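Long-range contact in IPT/TIG domain-containing protein BACOVA_02650 (Bacteroides ovatus, PDB 5E7H), which binds polysaccharide at the cell surface and probably captures xyloglucan before its transport into the periplasm for degradation: residues 159-165 with 254-260. Residues are numbered along the deposited sequence; the frame is centred on the assembly and turned at random.
Sequences DLKLQFE and NFRIVRK
Leu160 to Gln163 pair antiparallel with Arg256 to Arg259, the two short strand axes 4.7 Å apart, in one sheet of the antiparallel beta-sandwich of the xyloglucan-binding domain. Lys161 with Val258 and Gln163 with Arg256 are the hydrogen-bonded pairs; in the first, Lys161 N reaches Val258 O at 2.9 Å. Strand 207-213 pairs with the other edge of 160-168.

Leu162, Phe164, Phe255 and Ile257 supply the apolar bulk of one face; strand 176-181 of the facing sheet packs on Leu162 and Phe164, bulky side chains with no polar atoms to satisfy between the sheets. The two phenylalanines point the same way, their planes 32° apart, and CB of Phe164 lies over the Phe255 ring face.

The opposite face is mixed. Long, flexible Lys161 suits its partly exposed place: its CG lies 3.6 Å from Val258 CG2, while NZ reaches a water that also binds the terminal carboxylate of Lys260. Buried Arg256 needs several acceptors. With CG set between backbone N and carbonyl carbon (chi1 55°), its extended chain passes Gln163, whose CB sits over the rim of one guanidinium face. Arg256 NE gives Gln163 OE1 a bent bond of 3.2 Å, tilted from the guanidinium plane; Thr11 OG1 hydrogen-bonds both atoms. Arg256 NH2 also bonds Gln209 OE1, and NH1 turns back to Asn254 O. Bent Glu165, its OE1 bonded to Ser10 OG, completes the salt bridge, nearly coplanar with the guanidinium: Glu165 OE2 receives Arg256 NH2 at 2.8 Å on its syn lone pair and NH1 at 3.1 Å nearly along the C-O bond.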
ATOM      1  N   ASP A 159       9.796  12.228  -8.646  1.00 17.56           N
ATOM      2  CA  ASP A 159       9.815  10.927  -9.331  1.00 17.45           C
ATOM      3  C   ASP A 159       9.528   9.749  -8.384  1.00 16.89           C
ATOM      4  O   ASP A 159       9.674   8.590  -8.789  1.00 19.41           O
ATOM      5  CB  ASP A 159      11.165  10.706 -10.010  1.00 17.98           C
ATOM      6  CG  ASP A 159      11.418  11.670 -11.157  1.00 27.46           C
ATOM      7  OD1 ASP A 159      10.471  12.349 -11.612  1.00 30.00           O
ATOM      8  OD2 ASP A 159      12.581  11.728 -11.601  1.00 30.44           O
ATOM      9  N   LEU A 160       9.132  10.041  -7.136  1.00 15.03           N
ATOM     10  CA  LEU A 160       8.871   9.016  -6.119  1.00 14.18           C
ATOM     11  C   LEU A 160       7.423   9.068  -5.631  1.00 14.51           C
ATOM     12  O   LEU A 160       6.786  10.126  -5.643  1.00 16.01           O
ATOM     13  CB  LEU A 160       9.827   9.202  -4.923  1.00 14.46           C
ATOM     14  CG  LEU A 160      11.314   9.072  -5.266  1.00 14.81           C
ATOM     15  CD1 LEU A 160      12.160   9.438  -4.054  1.00 16.26           C
ATOM     16  CD2 LEU A 160      11.650   7.668  -5.740  1.00 16.98           C
ATOM     17  N   LYS A 161       6.930   7.938  -5.147  1.00 14.10           N
ATOM     18  CA  LYS A 161       5.616   7.885  -4.524  1.00 15.32           C
ATOM     19  C   LYS A 161       5.659   7.121  -3.221  1.00 15.63           C
ATOM     20  O   LYS A 161       6.505   6.240  -3.014  1.00 16.19           O
ATOM     21  CB  LYS A 161       4.570   7.281  -5.480  1.00 19.68           C
ATOM     22  CG  LYS A 161       4.892   5.942  -6.039  1.00 22.27           C
ATOM     23  CD  LYS A 161       3.896   5.574  -7.156  1.00 21.40           C
ATOM     24  CE  LYS A 161       4.220   4.215  -7.687  1.00 21.52           C
ATOM     25  NZ  LYS A 161       3.253   3.801  -8.757  1.00 24.02           N
ATOM     26  N   LEU A 162       4.749   7.484  -2.330  1.00 14.36           N
ATOM     27  CA  LEU A 162       4.501   6.752  -1.094  1.00 13.06           C
ATOM     28  C   LEU A 162       3.344   5.811  -1.344  1.00 13.67           C
ATOM     29  O   LEU A 162       2.267   6.254  -1.743  1.00 16.31           O
ATOM     30  CB  LEU A 162       4.163   7.700   0.051  1.00 14.58           C
ATOM     31  CG  LEU A 162       3.791   7.051   1.374  1.00 15.87           C
ATOM     32  CD1 LEU A 162       5.007   6.389   2.009  1.00 15.18           C
ATOM     33  CD2 LEU A 162       3.192   8.073   2.305  1.00 17.48           C
ATOM     34  N   GLN A 163       3.568   4.527  -1.095  1.00 12.73           N
ATOM     35  CA  GLN A 163       2.525   3.503  -1.205  1.00 13.44           C
ATOM     36  C   GLN A 163       2.329   2.880   0.155  1.00 13.51           C
ATOM     37  O   GLN A 163       3.257   2.817   0.972  1.00 14.31           O
ATOM     38  CB  GLN A 163       2.897   2.397  -2.195  1.00 18.46           C
ATOM     39  CG  GLN A 163       2.967   2.776  -3.619  1.00 24.35           C
ATOM     40  CD  GLN A 163       3.281   1.559  -4.482  1.00 20.02           C
ATOM     41  OE1 GLN A 163       3.946   0.611  -4.040  1.00 18.43           O
ATOM     42  NE2 GLN A 163       2.806   1.587  -5.703  1.00 21.47           N
ATOM     43  N   PHE A 164       1.140   2.343   0.383  1.00 12.46           N
ATOM     44  CA  PHE A 164       0.883   1.576   1.601  1.00 12.17           C
ATOM     45  C   PHE A 164      -0.358   0.761   1.358  1.00 13.11           C
ATOM     46  O   PHE A 164      -1.129   1.076   0.460  1.00 14.83           O
ATOM     47  CB  PHE A 164       0.711   2.469   2.846  1.00 13.29           C
ATOM     48  CG  PHE A 164      -0.277   3.597   2.693  1.00 14.43           C
ATOM     49  CD1 PHE A 164       0.114   4.834   2.176  1.00 15.16           C
ATOM     50  CD2 PHE A 164      -1.597   3.445   3.103  1.00 15.55           C
ATOM     51  CE1 PHE A 164      -0.803   5.884   2.048  1.00 16.71           C
ATOM     52  CE2 PHE A 164      -2.499   4.493   2.988  1.00 17.69           C
ATOM     53  CZ  PHE A 164      -2.110   5.693   2.453  1.00 15.60           C
ATOM     54  N   GLU A 165      -0.545  -0.256   2.170  1.00 11.47           N
ATOM     55  CA  GLU A 165      -1.767  -1.045   2.112  1.00 12.53           C
ATOM     56  C   GLU A 165      -2.715  -0.485   3.140  1.00 13.52           C
ATOM     57  O   GLU A 165      -2.300  -0.072   4.228  1.00 12.19           O
ATOM     58  CB  GLU A 165      -1.479  -2.508   2.382  1.00 12.79           C
ATOM     59  CG  GLU A 165      -1.973  -3.447   1.299  1.00 17.51           C
ATOM     60  CD  GLU A 165      -1.319  -3.228  -0.059  1.00 20.23           C
ATOM     61  OE1 GLU A 165      -1.855  -3.752  -1.051  1.00 20.43           O
ATOM     62  OE2 GLU A 165      -0.260  -2.581  -0.135  1.00 20.59           O
ATOM     63  N   ASN A 254       2.835  -1.688   5.722  1.00 11.28           N
ATOM     64  CA  ASN A 254       3.841  -1.735   4.646  1.00 12.27           C
ATOM     65  C   ASN A 254       3.963  -0.426   3.884  1.00 11.69           C
ATOM     66  O   ASN A 254       3.940  -0.369   2.652  1.00 12.87           O
ATOM     67  CB  ASN A 254       3.552  -2.891   3.694  1.00 14.02           C
ATOM     68  CG  ASN A 254       3.947  -4.205   4.295  1.00 16.70           C
ATOM     69  OD1 ASN A 254       4.967  -4.303   4.988  1.00 18.11           O
ATOM     70  ND2 ASN A 254       3.152  -5.227   4.047  1.00 20.22           N
ATOM     71  N   PHE A 255       4.137   0.651   4.631  1.00 11.67           N
ATOM     72  CA  PHE A 255       4.496   1.908   4.012  1.00 12.19           C
ATOM     73  C   PHE A 255       5.818   1.724   3.283  1.00 11.63           C
ATOM     74  O   PHE A 255       6.749   1.114   3.823  1.00 11.53           O
ATOM     75  CB  PHE A 255       4.627   3.037   5.052  1.00 11.71           C
ATOM     76  CG  PHE A 255       3.329   3.397   5.731  1.00 11.71           C
ATOM     77  CD1 PHE A 255       2.520   4.403   5.218  1.00 14.18           C
ATOM     78  CD2 PHE A 255       2.920   2.729   6.888  1.00 13.33           C
ATOM     79  CE1 PHE A 255       1.315   4.731   5.839  1.00 14.77           C
ATOM     80  CE2 PHE A 255       1.711   3.049   7.505  1.00 15.06           C
ATOM     81  CZ  PHE A 255       0.917   4.048   6.973  1.00 14.64           C
ATOM     82  N   ARG A 256       5.903   2.271   2.067  1.00 11.88           N
ATOM     83  CA  ARG A 256       7.047   2.052   1.194  1.00 10.81           C
ATOM     84  C   ARG A 256       7.179   3.224   0.240  1.00 13.31           C
ATOM     85  O   ARG A 256       6.185   3.838  -0.161  1.00 14.24           O
ATOM     86  CB  ARG A 256       6.890   0.714   0.441  1.00 13.62           C
ATOM     87  CG  ARG A 256       5.589   0.573  -0.348  1.00 13.59           C
ATOM     88  CD  ARG A 256       5.272  -0.908  -0.608  1.00 16.64           C
ATOM     89  NE  ARG A 256       4.039  -1.118  -1.372  1.00 15.82           N
ATOM     90  CZ  ARG A 256       2.856  -1.449  -0.872  1.00 14.95           C
ATOM     91  NH1 ARG A 256       2.646  -1.564   0.427  1.00 16.13           N
ATOM     92  NH2 ARG A 256       1.850  -1.668  -1.717  1.00 15.06           N
ATOM     93  N   ILE A 257       8.417   3.543  -0.110  1.00 11.78           N
ATOM     94  CA  ILE A 257       8.716   4.599  -1.066  1.00 11.74           C
ATOM     95  C   ILE A 257       9.287   3.941  -2.295  1.00 13.35           C
ATOM     96  O   ILE A 257      10.289   3.232  -2.208  1.00 13.10           O
ATOM     97  CB  ILE A 257       9.712   5.647  -0.506  1.00 10.73           C
ATOM     98  CG1 ILE A 257       9.090   6.366   0.688  1.00 13.37           C
ATOM     99  CG2 ILE A 257      10.108   6.629  -1.595  1.00 13.77           C
ATOM    100  CD1 ILE A 257      10.039   7.291   1.428  1.00 15.76           C
ATOM    101  N   VAL A 258       8.631   4.151  -3.439  1.00 14.57           N
ATOM    102  CA  VAL A 258       9.031   3.515  -4.693  1.00 15.01           C
ATOM    103  C   VAL A 258       9.097   4.524  -5.822  1.00 16.21           C
ATOM    104  O   VAL A 258       8.579   5.633  -5.700  1.00 15.15           O
ATOM    105  CB  VAL A 258       8.054   2.376  -5.084  1.00 16.43           C
ATOM    106  CG1 VAL A 258       8.021   1.296  -4.024  1.00 17.57           C
ATOM    107  CG2 VAL A 258       6.655   2.908  -5.295  1.00 18.45           C
ATOM    108  N   ARG A 259       9.727   4.140  -6.931  1.00 17.30           N
ATOM    109  CA  ARG A 259       9.760   5.007  -8.103  1.00 17.94           C
ATOM    110  C   ARG A 259       8.391   5.052  -8.769  1.00 22.52           C
ATOM    111  O   ARG A 259       7.676   4.049  -8.821  1.00 21.73           O
ATOM    112  CB  ARG A 259      10.798   4.517  -9.102  1.00 22.82           C
ATOM    113  CG  ARG A 259      12.206   4.672  -8.618  1.00 30.56           C
ATOM    114  CD  ARG A 259      13.171   3.979  -9.553  1.00 47.48           C
ATOM    115  NE  ARG A 259      14.550   4.376  -9.290  1.00 56.37           N
ATOM    116  CZ  ARG A 259      15.291   3.926  -8.280  1.00 54.17           C
ATOM    117  NH1 ARG A 259      14.817   3.039  -7.404  1.00 26.95           N
ATOM    118  NH2 ARG A 259      16.533   4.356  -8.156  1.00 67.09           N
ATOM    119  N   LYS A 260       8.028   6.218  -9.284  1.00 21.56           N
ATOM    120  CA  LYS A 260       6.851   6.335 -10.133  1.00 27.03           C
ATOM    121  C   LYS A 260       7.069   5.563 -11.425  1.00 31.60           C
ATOM    122  O   LYS A 260       8.205   5.416 -11.880  1.00 30.73           O
ATOM    123  CB  LYS A 260       6.561   7.794 -10.440  1.00 27.82           C
ATOM    124  CG  LYS A 260       6.012   8.582  -9.265  1.00 23.98           C
ATOM    125  CD  LYS A 260       5.626   9.988  -9.715  1.00 24.90           C
ATOM    126  CE  LYS A 260       5.145  10.823  -8.547  1.00 24.63           C
ATOM    127  NZ  LYS A 260       4.805  12.211  -8.981  1.00 32.56           N
ATOM    128  OXT LYS A 260       6.110   5.089 -12.032  1.00 34.28           O
TER
HETATM  129  O   HOH W   1      10.110   7.479 -11.421  1.00 38.45           O
HETATM  130  O   HOH W   2       6.302  13.084  -6.023  1.00 20.06           O
HETATM  131  O   HOH W   3       3.518   5.501 -11.059  1.00 38.51           O